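Local coordinates for protein glycosyltransferase (Streptomyces viridochromogenes, PDB 2IUY) that probably transfers a sugar from a nucleotide donor, as a family GT4 glycosyltransferase of the GT-B fold involved in avilamycin A biosynthesis, at residues Tyr152-Leu166 / Glu223-Leu236. Numbering follows the deposited sequence.
Sequences YRSAADQVAKEDFLL and ERRLDLLASAHAVL
Lys161 NZ, donating to two backbone carbonyls where helix 222-231 ends, one in its last turn and one just past it, lies 2.6 Å from Ala230 O and 2.9 Å from Ala232 O. The Ala230 bond comes from above the carbonyl plane, 39° out of it; an ammonium here would probably offset the negative pole of the helix. Next to it, Glu162 N meets Ser231 O nearly straight (174°) and in the carbonyl plane. At the other end of the helix segment, Arg153 spans one turn: NH2 reaches Glu223 OE1 at 2.6 Å and NE reaches Asp227 OD1 at 3.0 Å. Both acids sit at the guanidinium edge, while Leu226 CD1 lies over one face. A bend at chi2 (-73°) turns the Arg153 chain along the helix, its CB against Ala230 CB. Phe164 lays a ring face over Ala232 CA, a CH-pi contact with the centroid 4.1 Å away. Leu236 N to Leu166 O (2.9 Å) joins parallel central strands 165-168 and 234-237 of the C-terminal Rossmann-like domain. Residues 152-159 follow the helix flank facing away from this sheet, and 160-164 wrap its C-terminal end to enter strand 165-168; UDP-site residue Arg225 is salt-bridged to Glu260 of helix 256-263, while strand 191-194 flanks Leu166.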
ATOM      1  N   TYR A 152      -9.807  -7.969  -6.259  1.00 11.14           N
ATOM      2  CA  TYR A 152      -8.742  -8.541  -7.089  1.00 12.23           C
ATOM      3  C   TYR A 152      -9.238  -9.757  -7.853  1.00 12.97           C
ATOM      4  O   TYR A 152     -10.324 -10.310  -7.558  1.00 11.12           O
ATOM      5  CB  TYR A 152      -7.460  -8.838  -6.266  1.00 12.22           C
ATOM      6  CG  TYR A 152      -6.955  -7.534  -5.661  1.00 12.18           C
ATOM      7  CD1 TYR A 152      -6.064  -6.693  -6.359  1.00 13.48           C
ATOM      8  CD2 TYR A 152      -7.459  -7.091  -4.436  1.00 11.62           C
ATOM      9  CE1 TYR A 152      -5.676  -5.458  -5.812  1.00 13.22           C
ATOM     10  CE2 TYR A 152      -7.081  -5.875  -3.904  1.00 13.86           C
ATOM     11  CZ  TYR A 152      -6.202  -5.079  -4.581  1.00 13.38           C
ATOM     12  OH  TYR A 152      -5.881  -3.890  -3.978  1.00 18.88           O
ATOM     13  N   ARG A 153      -8.440 -10.160  -8.838  1.00 13.70           N
ATOM     14  CA  ARG A 153      -8.757 -11.342  -9.603  1.00 13.88           C
ATOM     15  C   ARG A 153      -8.617 -12.581  -8.721  1.00 13.35           C
ATOM     16  O   ARG A 153      -7.671 -12.716  -7.918  1.00 14.01           O
ATOM     17  CB  ARG A 153      -7.885 -11.464 -10.853  1.00 14.32           C
ATOM     18  CG  ARG A 153      -8.008 -10.353 -11.853  1.00 14.97           C
ATOM     19  CD  ARG A 153      -9.316 -10.367 -12.654  1.00 19.86           C
ATOM     20  NE  ARG A 153      -9.340  -9.215 -13.559  1.00 17.15           N
ATOM     21  CZ  ARG A 153     -10.205  -8.205 -13.495  1.00 21.83           C
ATOM     22  NH1 ARG A 153     -11.195  -8.204 -12.600  1.00 22.19           N
ATOM     23  NH2 ARG A 153     -10.118  -7.203 -14.381  1.00 23.23           N
ATOM     24  N   SER A 154      -9.553 -13.489  -8.927  1.00 12.01           N
ATOM     25  CA  SER A 154      -9.696 -14.671  -8.149  1.00 11.45           C
ATOM     26  C   SER A 154      -9.219 -15.868  -8.937  1.00 11.04           C
ATOM     27  O   SER A 154      -8.969 -15.782 -10.147  1.00 12.34           O
ATOM     28  CB  SER A 154     -11.173 -14.832  -7.782  1.00 11.97           C
ATOM     29  OG  SER A 154     -11.897 -15.209  -8.940  1.00 10.19           O
ATOM     30  N   ALA A 155      -9.100 -17.008  -8.268  1.00 11.53           N
ATOM     31  CA  ALA A 155      -8.755 -18.269  -8.947  1.00 11.66           C
ATOM     32  C   ALA A 155      -9.788 -18.604 -10.050  1.00 11.39           C
ATOM     33  O   ALA A 155      -9.416 -19.038 -11.152  1.00 11.09           O
ATOM     34  CB  ALA A 155      -8.632 -19.402  -7.942  1.00 10.92           C
ATOM     35  N   ALA A 156     -11.066 -18.341  -9.758  1.00 11.71           N
ATOM     36  CA  ALA A 156     -12.180 -18.581 -10.679  1.00 11.66           C
ATOM     37  C   ALA A 156     -12.168 -17.704 -11.952  1.00 12.99           C
ATOM     38  O   ALA A 156     -12.665 -18.127 -13.007  1.00 12.18           O
ATOM     39  CB  ALA A 156     -13.506 -18.445  -9.933  1.00 11.17           C
ATOM     40  N   ASP A 157     -11.610 -16.491 -11.852  1.00 13.41           N
ATOM     41  CA  ASP A 157     -11.379 -15.636 -13.039  1.00 15.31           C
ATOM     42  C   ASP A 157     -10.460 -16.261 -14.080  1.00 15.65           C
ATOM     43  O   ASP A 157     -10.478 -15.863 -15.250  1.00 15.12           O
ATOM     44  CB  ASP A 157     -10.827 -14.249 -12.664  1.00 14.67           C
ATOM     45  CG  ASP A 157     -11.838 -13.400 -11.895  1.00 17.23           C
ATOM     46  OD1 ASP A 157     -13.062 -13.549 -12.136  1.00 19.77           O
ATOM     47  OD2 ASP A 157     -11.426 -12.596 -11.021  1.00 16.23           O
ATOM     48  N   GLN A 158      -9.638 -17.206 -13.655  1.00 16.16           N
ATOM     49  CA  GLN A 158      -8.795 -17.961 -14.613  1.00 17.37           C
ATOM     50  C   GLN A 158      -7.997 -17.064 -15.556  1.00 17.27           C
ATOM     51  O   GLN A 158      -7.916 -17.309 -16.782  1.00 15.86           O
ATOM     52  CB  GLN A 158      -9.647 -18.958 -15.408  1.00 16.55           C
ATOM     53  CG  GLN A 158     -10.058 -20.136 -14.554  1.00 18.58           C
ATOM     54  CD  GLN A 158     -11.046 -21.023 -15.249  1.00 20.53           C
ATOM     55  OE1 GLN A 158     -11.909 -20.545 -15.990  1.00 21.68           O
ATOM     56  NE2 GLN A 158     -10.913 -22.324 -15.042  1.00 21.39           N
ATOM     57  N   VAL A 159      -7.408 -16.015 -14.987  1.00 17.38           N
ATOM     58  CA  VAL A 159      -6.444 -15.182 -15.735  1.00 16.86           C
ATOM     59  C   VAL A 159      -5.228 -16.021 -16.187  1.00 16.25           C
ATOM     60  O   VAL A 159      -4.553 -16.647 -15.371  1.00 15.90           O
ATOM     61  CB  VAL A 159      -6.005 -13.977 -14.891  1.00 17.36           C
ATOM     62  CG1 VAL A 159      -4.914 -13.143 -15.637  1.00 18.87           C
ATOM     63  CG2 VAL A 159      -7.218 -13.106 -14.530  1.00 15.57           C
ATOM     64  N   ALA A 160      -4.966 -16.058 -17.492  1.00 16.56           N
ATOM     65  CA  ALA A 160      -3.847 -16.862 -18.018  1.00 17.37           C
ATOM     66  C   ALA A 160      -2.494 -16.261 -17.600  1.00 16.91           C
ATOM     67  O   ALA A 160      -2.309 -15.069 -17.722  1.00 17.01           O
ATOM     68  CB  ALA A 160      -3.928 -16.976 -19.549  1.00 17.67           C
ATOM     69  N   LYS A 161      -1.585 -17.087 -17.088  1.00 17.68           N
ATOM     70  CA  LYS A 161      -0.266 -16.633 -16.654  1.00 18.77           C
ATOM     71  C   LYS A 161       0.575 -16.240 -17.869  1.00 19.51           C
ATOM     72  O   LYS A 161       0.571 -16.938 -18.890  1.00 18.95           O
ATOM     73  CB  LYS A 161       0.452 -17.713 -15.824  1.00 18.76           C
ATOM     74  CG  LYS A 161       0.022 -17.762 -14.338  1.00 18.98           C
ATOM     75  CD  LYS A 161       0.110 -16.361 -13.688  1.00 15.56           C
ATOM     76  CE  LYS A 161       0.065 -16.393 -12.154  1.00 17.84           C
ATOM     77  NZ  LYS A 161       0.179 -15.005 -11.624  1.00 13.17           N
ATOM     78  N   GLU A 162       1.245 -15.088 -17.781  1.00 20.00           N
ATOM     79  CA  GLU A 162       2.147 -14.670 -18.840  1.00 20.04           C
ATOM     80  C   GLU A 162       3.592 -14.881 -18.381  1.00 19.30           C
ATOM     81  O   GLU A 162       3.861 -15.297 -17.262  1.00 18.90           O
ATOM     82  CB  GLU A 162       1.885 -13.223 -19.259  1.00 20.73           C
ATOM     83  CG  GLU A 162       0.453 -12.877 -19.662  1.00 24.94           C
ATOM     84  CD  GLU A 162      -0.017 -13.613 -20.905  1.00 31.16           C
ATOM     85  OE1 GLU A 162       0.833 -13.975 -21.754  1.00 33.88           O
ATOM     86  OE2 GLU A 162      -1.242 -13.837 -21.043  1.00 33.27           O
ATOM     87  N   ASP A 163       4.536 -14.586 -19.250  1.00 19.06           N
ATOM     88  CA  ASP A 163       5.931 -14.903 -18.949  1.00 18.77           C
ATOM     89  C   ASP A 163       6.651 -13.718 -18.393  1.00 17.05           C
ATOM     90  O   ASP A 163       7.784 -13.853 -17.952  1.00 16.98           O
ATOM     91  CB  ASP A 163       6.649 -15.425 -20.192  1.00 20.39           C
ATOM     92  CG  ASP A 163       6.392 -16.922 -20.425  1.00 24.67           C
ATOM     93  OD1 ASP A 163       6.502 -17.709 -19.438  1.00 30.18           O
ATOM     94  OD2 ASP A 163       6.094 -17.307 -21.587  1.00 29.61           O
ATOM     95  N   PHE A 164       5.987 -12.558 -18.410  1.00 15.65           N
ATOM     96  CA  PHE A 164       6.621 -11.289 -18.008  1.00 14.50           C
ATOM     97  C   PHE A 164       6.724 -11.183 -16.471  1.00 13.34           C
ATOM     98  O   PHE A 164       5.844 -11.691 -15.759  1.00 12.02           O
ATOM     99  CB  PHE A 164       5.909 -10.084 -18.647  1.00 14.69           C
ATOM    100  CG  PHE A 164       4.499  -9.795 -18.090  1.00 17.51           C
ATOM    101  CD1 PHE A 164       4.315  -9.036 -16.912  1.00 16.33           C
ATOM    102  CD2 PHE A 164       3.364 -10.267 -18.757  1.00 20.54           C
ATOM    103  CE1 PHE A 164       3.046  -8.769 -16.420  1.00 19.39           C
ATOM    104  CE2 PHE A 164       2.096 -10.019 -18.255  1.00 19.40           C
ATOM    105  CZ  PHE A 164       1.932  -9.279 -17.079  1.00 19.55           C
ATOM    106  N   LEU A 165       7.802 -10.553 -15.980  1.00 12.11           N
ATOM    107  CA  LEU A 165       7.894 -10.100 -14.559  1.00 10.87           C
ATOM    108  C   LEU A 165       7.259  -8.698 -14.464  1.00 10.20           C
ATOM    109  O   LEU A 165       7.016  -8.076 -15.498  1.00 10.65           O
ATOM    110  CB  LEU A 165       9.324 -10.114 -14.048  1.00  9.06           C
ATOM    111  CG  LEU A 165      10.082 -11.457 -14.191  1.00  9.52           C
ATOM    112  CD1 LEU A 165      11.518 -11.435 -13.564  1.00  6.07           C
ATOM    113  CD2 LEU A 165       9.267 -12.621 -13.628  1.00  8.37           C
ATOM    114  N   LEU A 166       6.912  -8.237 -13.273  1.00  8.85           N
ATOM    115  CA  LEU A 166       6.102  -7.021 -13.192  1.00  9.02           C
ATOM    116  C   LEU A 166       6.616  -6.113 -12.105  1.00  8.62           C
ATOM    117  O   LEU A 166       6.782  -6.554 -10.969  1.00  7.57           O
ATOM    118  CB  LEU A 166       4.624  -7.315 -12.924  1.00  9.02           C
ATOM    119  CG  LEU A 166       3.725  -6.085 -12.689  1.00  9.35           C
ATOM    120  CD1 LEU A 166       3.521  -5.254 -13.962  1.00  9.11           C
ATOM    121  CD2 LEU A 166       2.342  -6.522 -12.149  1.00  9.06           C
ATOM    122  N   GLU A 223      -9.126  -1.797 -14.625  1.00 18.84           N
ATOM    123  CA  GLU A 223      -9.118  -3.192 -15.000  1.00 19.44           C
ATOM    124  C   GLU A 223      -7.781  -3.736 -15.529  1.00 18.47           C
ATOM    125  O   GLU A 223      -7.477  -4.899 -15.317  1.00 17.14           O
ATOM    126  CB  GLU A 223     -10.246  -3.479 -15.990  1.00 21.04           C
ATOM    127  CG  GLU A 223     -11.657  -3.199 -15.428  1.00 24.14           C
ATOM    128  CD  GLU A 223     -11.997  -4.111 -14.260  1.00 29.93           C
ATOM    129  OE1 GLU A 223     -11.885  -5.360 -14.411  1.00 31.59           O
ATOM    130  OE2 GLU A 223     -12.350  -3.569 -13.186  1.00 30.59           O
ATOM    131  N   ARG A 224      -6.982  -2.926 -16.221  1.00 18.21           N
ATOM    132  CA  ARG A 224      -5.683  -3.433 -16.702  1.00 16.85           C
ATOM    133  C   ARG A 224      -4.740  -3.727 -15.534  1.00 15.18           C
ATOM    134  O   ARG A 224      -4.078  -4.738 -15.498  1.00 16.68           O
ATOM    135  CB  ARG A 224      -5.018  -2.521 -17.774  1.00 17.72           C
ATOM    136  CG  ARG A 224      -3.577  -3.012 -18.094  1.00 19.36           C
ATOM    137  CD  ARG A 224      -3.089  -3.079 -19.536  1.00 23.40           C
ATOM    138  NE  ARG A 224      -2.599  -1.786 -19.888  1.00 18.84           N
ATOM    139  CZ  ARG A 224      -1.453  -1.467 -20.463  1.00 16.97           C
ATOM    140  NH1 ARG A 224      -0.549  -2.344 -20.905  1.00 17.52           N
ATOM    141  NH2 ARG A 224      -1.265  -0.179 -20.644  1.00 16.20           N
ATOM    142  N   ARG A 225      -4.704  -2.832 -14.574  1.00 15.09           N
ATOM    143  CA  ARG A 225      -3.957  -2.996 -13.347  1.00 14.93           C
ATOM    144  C   ARG A 225      -4.136  -4.377 -12.658  1.00 15.10           C
ATOM    145  O   ARG A 225      -3.167  -5.043 -12.260  1.00 12.61           O
ATOM    146  CB  ARG A 225      -4.390  -1.894 -12.414  1.00 13.83           C
ATOM    147  CG  ARG A 225      -3.459  -1.680 -11.271  1.00 15.85           C
ATOM    148  CD  ARG A 225      -4.152  -0.943 -10.136  1.00 16.85           C
ATOM    149  NE  ARG A 225      -3.197  -0.856  -9.054  1.00 20.81           N
ATOM    150  CZ  ARG A 225      -3.353  -1.415  -7.857  1.00 20.29           C
ATOM    151  NH1 ARG A 225      -4.470  -2.059  -7.529  1.00 14.61           N
ATOM    152  NH2 ARG A 225      -2.369  -1.288  -6.991  1.00 21.13           N
ATOM    153  N   LEU A 226      -5.404  -4.782 -12.542  1.00 15.70           N
ATOM    154  CA  LEU A 226      -5.808  -6.043 -11.957  1.00 14.65           C
ATOM    155  C   LEU A 226      -5.372  -7.244 -12.751  1.00 14.74           C
ATOM    156  O   LEU A 226      -4.875  -8.209 -12.179  1.00 13.36           O
ATOM    157  CB  LEU A 226      -7.320  -6.070 -11.865  1.00 14.98           C
ATOM    158  CG  LEU A 226      -8.025  -5.079 -10.972  1.00 15.25           C
ATOM    159  CD1 LEU A 226      -9.486  -5.566 -10.955  1.00 16.39           C
ATOM    160  CD2 LEU A 226      -7.378  -4.986  -9.530  1.00 13.32           C
ATOM    161  N   ASP A 227      -5.573  -7.188 -14.071  1.00 14.81           N
ATOM    162  CA  ASP A 227      -5.105  -8.256 -14.951  1.00 16.10           C
ATOM    163  C   ASP A 227      -3.579  -8.398 -14.903  1.00 14.89           C
ATOM    164  O   ASP A 227      -3.071  -9.516 -14.846  1.00 16.03           O
ATOM    165  CB  ASP A 227      -5.532  -8.004 -16.400  1.00 17.41           C
ATOM    166  CG  ASP A 227      -7.048  -8.096 -16.600  1.00 22.04           C
ATOM    167  OD1 ASP A 227      -7.666  -9.013 -16.018  1.00 28.09           O
ATOM    168  OD2 ASP A 227      -7.608  -7.265 -17.365  1.00 25.94           O
ATOM    169  N   LEU A 228      -2.851  -7.280 -14.925  1.00 13.93           N
ATOM    170  CA  LEU A 228      -1.370  -7.319 -14.843  1.00 13.75           C
ATOM    171  C   LEU A 228      -0.906  -8.002 -13.558  1.00 13.35           C
ATOM    172  O   LEU A 228      -0.036  -8.874 -13.564  1.00 13.24           O
ATOM    173  CB  LEU A 228      -0.801  -5.888 -14.949  1.00 13.65           C
ATOM    174  CG  LEU A 228      -0.812  -5.219 -16.334  1.00 12.84           C
ATOM    175  CD1 LEU A 228      -0.298  -3.764 -16.214  1.00 12.24           C
ATOM    176  CD2 LEU A 228       0.036  -6.005 -17.325  1.00  9.75           C
ATOM    177  N   LEU A 229      -1.527  -7.613 -12.449  1.00 13.16           N
ATOM    178  CA  LEU A 229      -1.223  -8.196 -11.129  1.00 13.70           C
ATOM    179  C   LEU A 229      -1.356  -9.718 -11.107  1.00 13.05           C
ATOM    180  O   LEU A 229      -0.485 -10.428 -10.583  1.00 13.67           O
ATOM    181  CB  LEU A 229      -2.142  -7.585 -10.068  1.00 12.47           C
ATOM    182  CG  LEU A 229      -1.685  -6.579  -9.007  1.00 14.35           C
ATOM    183  CD1 LEU A 229      -0.189  -6.235  -8.934  1.00  8.20           C
ATOM    184  CD2 LEU A 229      -2.617  -5.341  -8.907  1.00 10.84           C
ATOM    185  N   ALA A 230      -2.434 -10.187 -11.730  1.00 12.54           N
ATOM    186  CA  ALA A 230      -2.813 -11.605 -11.813  1.00 11.69           C
ATOM    187  C   ALA A 230      -2.005 -12.414 -12.885  1.00 11.17           C
ATOM    188  O   ALA A 230      -1.691 -13.576 -12.702  1.00 11.10           O
ATOM    189  CB  ALA A 230      -4.324 -11.678 -12.157  1.00 11.11           C
ATOM    190  N   SER A 231      -1.749 -11.795 -14.027  1.00 10.45           N
ATOM    191  CA  SER A 231      -1.158 -12.484 -15.163  1.00 11.18           C
ATOM    192  C   SER A 231       0.376 -12.543 -15.039  1.00 11.26           C
ATOM    193  O   SER A 231       1.035 -13.404 -15.648  1.00 10.85           O
ATOM    194  CB  SER A 231      -1.598 -11.788 -16.467  1.00 11.67           C
ATOM    195  OG  SER A 231      -1.131 -10.451 -16.535  1.00 14.66           O
ATOM    196  N   ALA A 232       0.967 -11.678 -14.212  1.00 10.35           N
ATOM    197  CA  ALA A 232       2.431 -11.649 -14.169  1.00 11.23           C
ATOM    198  C   ALA A 232       3.011 -12.967 -13.682  1.00 11.30           C
ATOM    199  O   ALA A 232       2.479 -13.577 -12.770  1.00 11.41           O
ATOM    200  CB  ALA A 232       2.939 -10.477 -13.304  1.00 10.26           C
ATOM    201  N   HIS A 233       4.164 -13.366 -14.216  1.00 11.69           N
ATOM    202  CA  HIS A 233       4.890 -14.488 -13.631  1.00 11.43           C
ATOM    203  C   HIS A 233       5.285 -14.221 -12.144  1.00 11.01           C
ATOM    204  O   HIS A 233       5.158 -15.086 -11.261  1.00 10.06           O
ATOM    205  CB  HIS A 233       6.095 -14.845 -14.526  1.00 12.97           C
ATOM    206  CG  HIS A 233       6.840 -16.061 -14.073  1.00 17.50           C
ATOM    207  ND1 HIS A 233       6.598 -17.314 -14.590  1.00 25.83           N
ATOM    208  CD2 HIS A 233       7.784 -16.230 -13.116  1.00 23.27           C
ATOM    209  CE1 HIS A 233       7.365 -18.203 -13.980  1.00 26.17           C
ATOM    210  NE2 HIS A 233       8.090 -17.575 -13.073  1.00 24.61           N
ATOM    211  N   ALA A 234       5.766 -13.010 -11.860  1.00  9.78           N
ATOM    212  CA  ALA A 234       6.116 -12.645 -10.500  1.00  9.87           C
ATOM    213  C   ALA A 234       6.128 -11.149 -10.459  1.00  9.38           C
ATOM    214  O   ALA A 234       6.256 -10.515 -11.491  1.00  9.17           O
ATOM    215  CB  ALA A 234       7.526 -13.215 -10.051  1.00  9.49           C
ATOM    216  N   VAL A 235       5.974 -10.605  -9.252  1.00  9.40           N
ATOM    217  CA  VAL A 235       6.094  -9.162  -9.031  1.00  8.73           C
ATOM    218  C   VAL A 235       7.421  -8.931  -8.324  1.00  8.26           C
ATOM    219  O   VAL A 235       7.828  -9.730  -7.501  1.00  9.09           O
ATOM    220  CB  VAL A 235       4.873  -8.620  -8.210  1.00  9.16           C
ATOM    221  CG1 VAL A 235       5.189  -7.266  -7.550  1.00  7.07           C
ATOM    222  CG2 VAL A 235       3.625  -8.524  -9.138  1.00  8.87           C
ATOM    223  N   LEU A 236       8.088  -7.847  -8.672  1.00  9.03           N
ATOM    224  CA  LEU A 236       9.385  -7.483  -8.133  1.00  8.25           C
ATOM    225  C   LEU A 236       9.184  -6.209  -7.307  1.00  8.79           C
ATOM    226  O   LEU A 236       8.785  -5.142  -7.830  1.00  8.96           O
ATOM    227  CB  LEU A 236      10.374  -7.237  -9.285  1.00  8.75           C
ATOM    228  CG  LEU A 236      10.544  -8.317 -10.371  1.00  9.63           C
ATOM    229  CD1 LEU A 236      11.765  -7.967 -11.322  1.00  8.37           C
ATOM    230  CD2 LEU A 236      10.724  -9.738  -9.787  1.00  8.62           C
TER
HETATM  231  O   HOH W   1      -5.826  -8.688  -9.642  1.00  7.68           O
HETATM  232  O   HOH W   2       3.956 -17.479 -15.592  1.00 21.86           O